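Local coordinates for protein arginyl-tRNA synthetase, putative (Plasmodium falciparum, PDB 5JLD) that probably catalyses the ATP-dependent attachment of L-arginine to tRNA(Arg), as a monomeric class I aminoacyl-tRNA synthetase of the malaria parasite, at residues A[42-47]-A[95-100]. Numbering follows the deposited sequence.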
ATOM      1  N   PHE A  42      -7.531 -20.482 -21.303  1.00 65.99           N
ATOM      2  CA  PHE A  42      -8.690 -20.331 -22.172  1.00 64.79           C
ATOM      3  C   PHE A  42      -8.964 -18.891 -22.604  1.00 65.93           C
ATOM      4  O   PHE A  42      -9.544 -18.664 -23.660  1.00 67.40           O
ATOM      5  CB  PHE A  42      -9.903 -20.934 -21.475  1.00 67.15           C
ATOM      6  CG  PHE A  42      -9.768 -22.417 -21.246  1.00 71.27           C
ATOM      7  CD1 PHE A  42     -10.021 -23.318 -22.275  1.00 69.48           C
ATOM      8  CD2 PHE A  42      -9.340 -22.906 -20.018  1.00 66.32           C
ATOM      9  CE1 PHE A  42      -9.877 -24.684 -22.077  1.00 67.34           C
ATOM     10  CE2 PHE A  42      -9.190 -24.269 -19.811  1.00 64.46           C
ATOM     11  CZ  PHE A  42      -9.464 -25.162 -20.848  1.00 66.77           C
ATOM     12  N   GLY A  43      -8.538 -17.912 -21.812  1.00 59.37           N
ATOM     13  CA  GLY A  43      -8.686 -16.535 -22.241  1.00 51.93           C
ATOM     14  C   GLY A  43      -7.841 -15.560 -21.449  1.00 51.94           C
ATOM     15  O   GLY A  43      -7.000 -15.967 -20.648  1.00 45.92           O
ATOM     16  N   HIS A  44      -8.075 -14.270 -21.684  1.00 43.80           N
ATOM     17  CA  HIS A  44      -7.383 -13.212 -20.962  1.00 45.76           C
ATOM     18  C   HIS A  44      -8.337 -12.538 -19.973  1.00 40.97           C
ATOM     19  O   HIS A  44      -8.068 -12.478 -18.765  1.00 44.87           O
ATOM     20  CB  HIS A  44      -6.794 -12.192 -21.940  1.00 37.46           C
ATOM     21  CG  HIS A  44      -5.755 -12.763 -22.854  1.00 44.25           C
ATOM     22  ND1 HIS A  44      -5.277 -12.092 -23.959  1.00 38.81           N
ATOM     23  CD2 HIS A  44      -5.087 -13.947 -22.818  1.00 34.01           C
ATOM     24  CE1 HIS A  44      -4.363 -12.828 -24.560  1.00 44.04           C
ATOM     25  NE2 HIS A  44      -4.226 -13.957 -23.885  1.00 42.83           N
ATOM     26  N   TYR A  45      -9.449 -12.032 -20.490  1.00 38.80           N
ATOM     27  CA  TYR A  45     -10.456 -11.423 -19.627  1.00 36.51           C
ATOM     28  C   TYR A  45     -11.780 -12.147 -19.822  1.00 37.19           C
ATOM     29  O   TYR A  45     -11.940 -12.942 -20.749  1.00 39.38           O
ATOM     30  CB  TYR A  45     -10.613  -9.921 -19.922  1.00 39.51           C
ATOM     31  CG  TYR A  45      -9.473  -9.062 -19.416  1.00 38.53           C
ATOM     32  CD1 TYR A  45      -8.291  -8.981 -20.126  1.00 36.77           C
ATOM     33  CD2 TYR A  45      -9.587  -8.325 -18.232  1.00 38.63           C
ATOM     34  CE1 TYR A  45      -7.236  -8.213 -19.685  1.00 43.89           C
ATOM     35  CE2 TYR A  45      -8.532  -7.528 -17.777  1.00 43.90           C
ATOM     36  CZ  TYR A  45      -7.358  -7.485 -18.520  1.00 50.53           C
ATOM     37  OH  TYR A  45      -6.293  -6.726 -18.124  1.00 37.90           O
ATOM     38  N   GLN A  46     -12.735 -11.835 -18.960  1.00 37.64           N
ATOM     39  CA  GLN A  46     -13.989 -12.546 -18.891  1.00 39.12           C
ATOM     40  C   GLN A  46     -15.093 -11.677 -18.296  1.00 47.18           C
ATOM     41  O   GLN A  46     -14.836 -10.863 -17.409  1.00 42.11           O
ATOM     42  CB  GLN A  46     -13.800 -13.794 -18.053  1.00 45.07           C
ATOM     43  CG  GLN A  46     -15.059 -14.430 -17.532  1.00 45.58           C
ATOM     44  CD  GLN A  46     -14.746 -15.756 -16.900  1.00 49.36           C
ATOM     45  OE1 GLN A  46     -13.715 -16.362 -17.211  1.00 48.68           O
ATOM     46  NE2 GLN A  46     -15.602 -16.203 -15.979  1.00 42.73           N
ATOM     47  N   CYS A  47     -16.315 -11.843 -18.789  1.00 47.00           N
ATOM     48  CA  CYS A  47     -17.462 -11.105 -18.285  1.00 46.39           C
ATOM     49  C   CYS A  47     -18.610 -12.068 -18.050  1.00 45.68           C
ATOM     50  O   CYS A  47     -18.937 -12.885 -18.914  1.00 50.99           O
ATOM     51  CB  CYS A  47     -17.875  -9.999 -19.254  1.00 52.36           C
ATOM     52  SG  CYS A  47     -19.479  -9.253 -18.847  1.00 50.46           S
ATOM     53  N   VAL A  95     -12.469 -13.309 -23.539  1.00 41.45           N
ATOM     54  CA  VAL A  95     -11.801 -12.634 -24.639  1.00 43.36           C
ATOM     55  C   VAL A  95     -10.295 -12.766 -24.499  1.00 42.80           C
ATOM     56  O   VAL A  95      -9.754 -12.898 -23.376  1.00 46.40           O
ATOM     57  CB  VAL A  95     -12.163 -11.134 -24.720  1.00 43.90           C
ATOM     58  CG1 VAL A  95     -13.632 -10.949 -25.021  1.00 42.73           C
ATOM     59  CG2 VAL A  95     -11.764 -10.401 -23.416  1.00 40.73           C
ATOM     60  N   LYS A  96      -9.640 -12.740 -25.657  1.00 48.21           N
ATOM     61  CA  LYS A  96      -8.191 -12.685 -25.768  1.00 49.70           C
ATOM     62  C   LYS A  96      -7.828 -11.420 -26.508  1.00 49.64           C
ATOM     63  O   LYS A  96      -8.425 -11.107 -27.541  1.00 42.81           O
ATOM     64  CB  LYS A  96      -7.621 -13.889 -26.524  1.00 50.40           C
ATOM     65  CG  LYS A  96      -7.655 -15.209 -25.785  1.00 58.11           C
ATOM     66  CD  LYS A  96      -6.950 -16.296 -26.606  1.00 67.36           C
ATOM     67  CE  LYS A  96      -7.064 -17.662 -25.949  1.00 72.99           C
ATOM     68  NZ  LYS A  96      -6.562 -18.758 -26.825  1.00 80.03           N
ATOM     69  N   LEU A  97      -6.845 -10.693 -25.986  1.00 45.88           N
ATOM     70  CA  LEU A  97      -6.343  -9.527 -26.681  1.00 38.27           C
ATOM     71  C   LEU A  97      -5.514  -9.977 -27.874  1.00 38.59           C
ATOM     72  O   LEU A  97      -4.770 -10.948 -27.784  1.00 42.84           O
ATOM     73  CB  LEU A  97      -5.513  -8.662 -25.734  1.00 41.27           C
ATOM     74  CG  LEU A  97      -6.305  -8.240 -24.504  1.00 48.51           C
ATOM     75  CD1 LEU A  97      -5.389  -7.596 -23.501  1.00 54.17           C
ATOM     76  CD2 LEU A  97      -7.393  -7.274 -24.949  1.00 48.59           C
ATOM     77  N   SER A  98      -5.641  -9.267 -28.985  1.00 42.66           N
ATOM     78  CA  SER A  98      -4.833  -9.561 -30.164  1.00 40.14           C
ATOM     79  C   SER A  98      -3.349  -9.266 -29.942  1.00 42.99           C
ATOM     80  O   SER A  98      -2.963  -8.461 -29.087  1.00 40.30           O
ATOM     81  CB  SER A  98      -5.325  -8.752 -31.361  1.00 44.70           C
ATOM     82  OG  SER A  98      -5.015  -7.378 -31.161  1.00 51.72           O
ATOM     83  N   LYS A  99      -2.534  -9.950 -30.727  1.00 49.57           N
ATOM     84  CA  LYS A  99      -1.097  -9.757 -30.794  1.00 49.59           C
ATOM     85  C   LYS A  99      -0.760  -8.291 -31.128  1.00 50.73           C
ATOM     86  O   LYS A  99       0.161  -7.687 -30.556  1.00 46.32           O
ATOM     87  CB  LYS A  99      -0.530 -10.737 -31.846  1.00 49.81           C
ATOM     88  CG  LYS A  99       0.854 -10.448 -32.390  1.00 55.61           C
ATOM     89  CD  LYS A  99       1.190 -11.429 -33.526  1.00 56.24           C
ATOM     90  CE  LYS A  99       2.622 -11.249 -34.008  1.00 60.50           C
ATOM     91  NZ  LYS A  99       2.856  -9.900 -34.599  1.00 56.95           N
ATOM     92  N   ASP A 100      -1.535  -7.702 -32.036  1.00 50.54           N
ATOM     93  CA  ASP A 100      -1.249  -6.338 -32.463  0.54 51.30           C
ATOM     94  C   ASP A 100      -1.617  -5.315 -31.390  1.00 49.38           C
ATOM     95  O   ASP A 100      -0.864  -4.363 -31.162  1.00 49.12           O
ATOM     96  CB  ASP A 100      -1.968  -5.999 -33.766  0.54 50.64           C
ATOM     97  CG  ASP A 100      -1.583  -4.623 -34.288  0.54 53.76           C
ATOM     98  OD1 ASP A 100      -0.453  -4.473 -34.808  0.54 53.91           O
ATOM     99  OD2 ASP A 100      -2.401  -3.688 -34.163  0.54 57.63           O
TER
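A classic beta bulge interrupts the antiparallel pairing at the start of strand 45-47, where it runs beside strand 93-97, the two central strands of the four-stranded sheet in the N-terminal domain. His44 and Tyr45 together face Val95, whose O accepts from both backbone N atoms, His44 N at 2.8 Å and Tyr45 N at 3.0 Å, each lying in the carbonyl plane. Val95 N returns a nearly straight bond (167°) to Tyr45 O, completing the hydrogen-bonded pair. Where the ladder would continue, a side chain takes over: His44 CG stands anti to its carbonyl carbon, and the turn of the ring about CB-CG (chi2 168°) presents ND1 as acceptor of a hydrogen bond from Leu97 N, 2.9 Å away and tilted 35° out of the imidazole plane. The Lys96 and His44 side chains cross at about a right angle, with Lys96 CB 4.0 Å from the His44 ring centroid in a CH-pi contact over one face. On the sheet face shared by Tyr45 and Val95, Tyr45 CB packs 3.7 Å from Val95 CG2, while the phenol OH reaches Asp524 in the anticodon-binding domain. Leu517 of helix 510-520 touches both His44 and Leu97. Because ND1 accepts the Leu97 N-H, a neutral imidazole protonated on NE2 is the likely form.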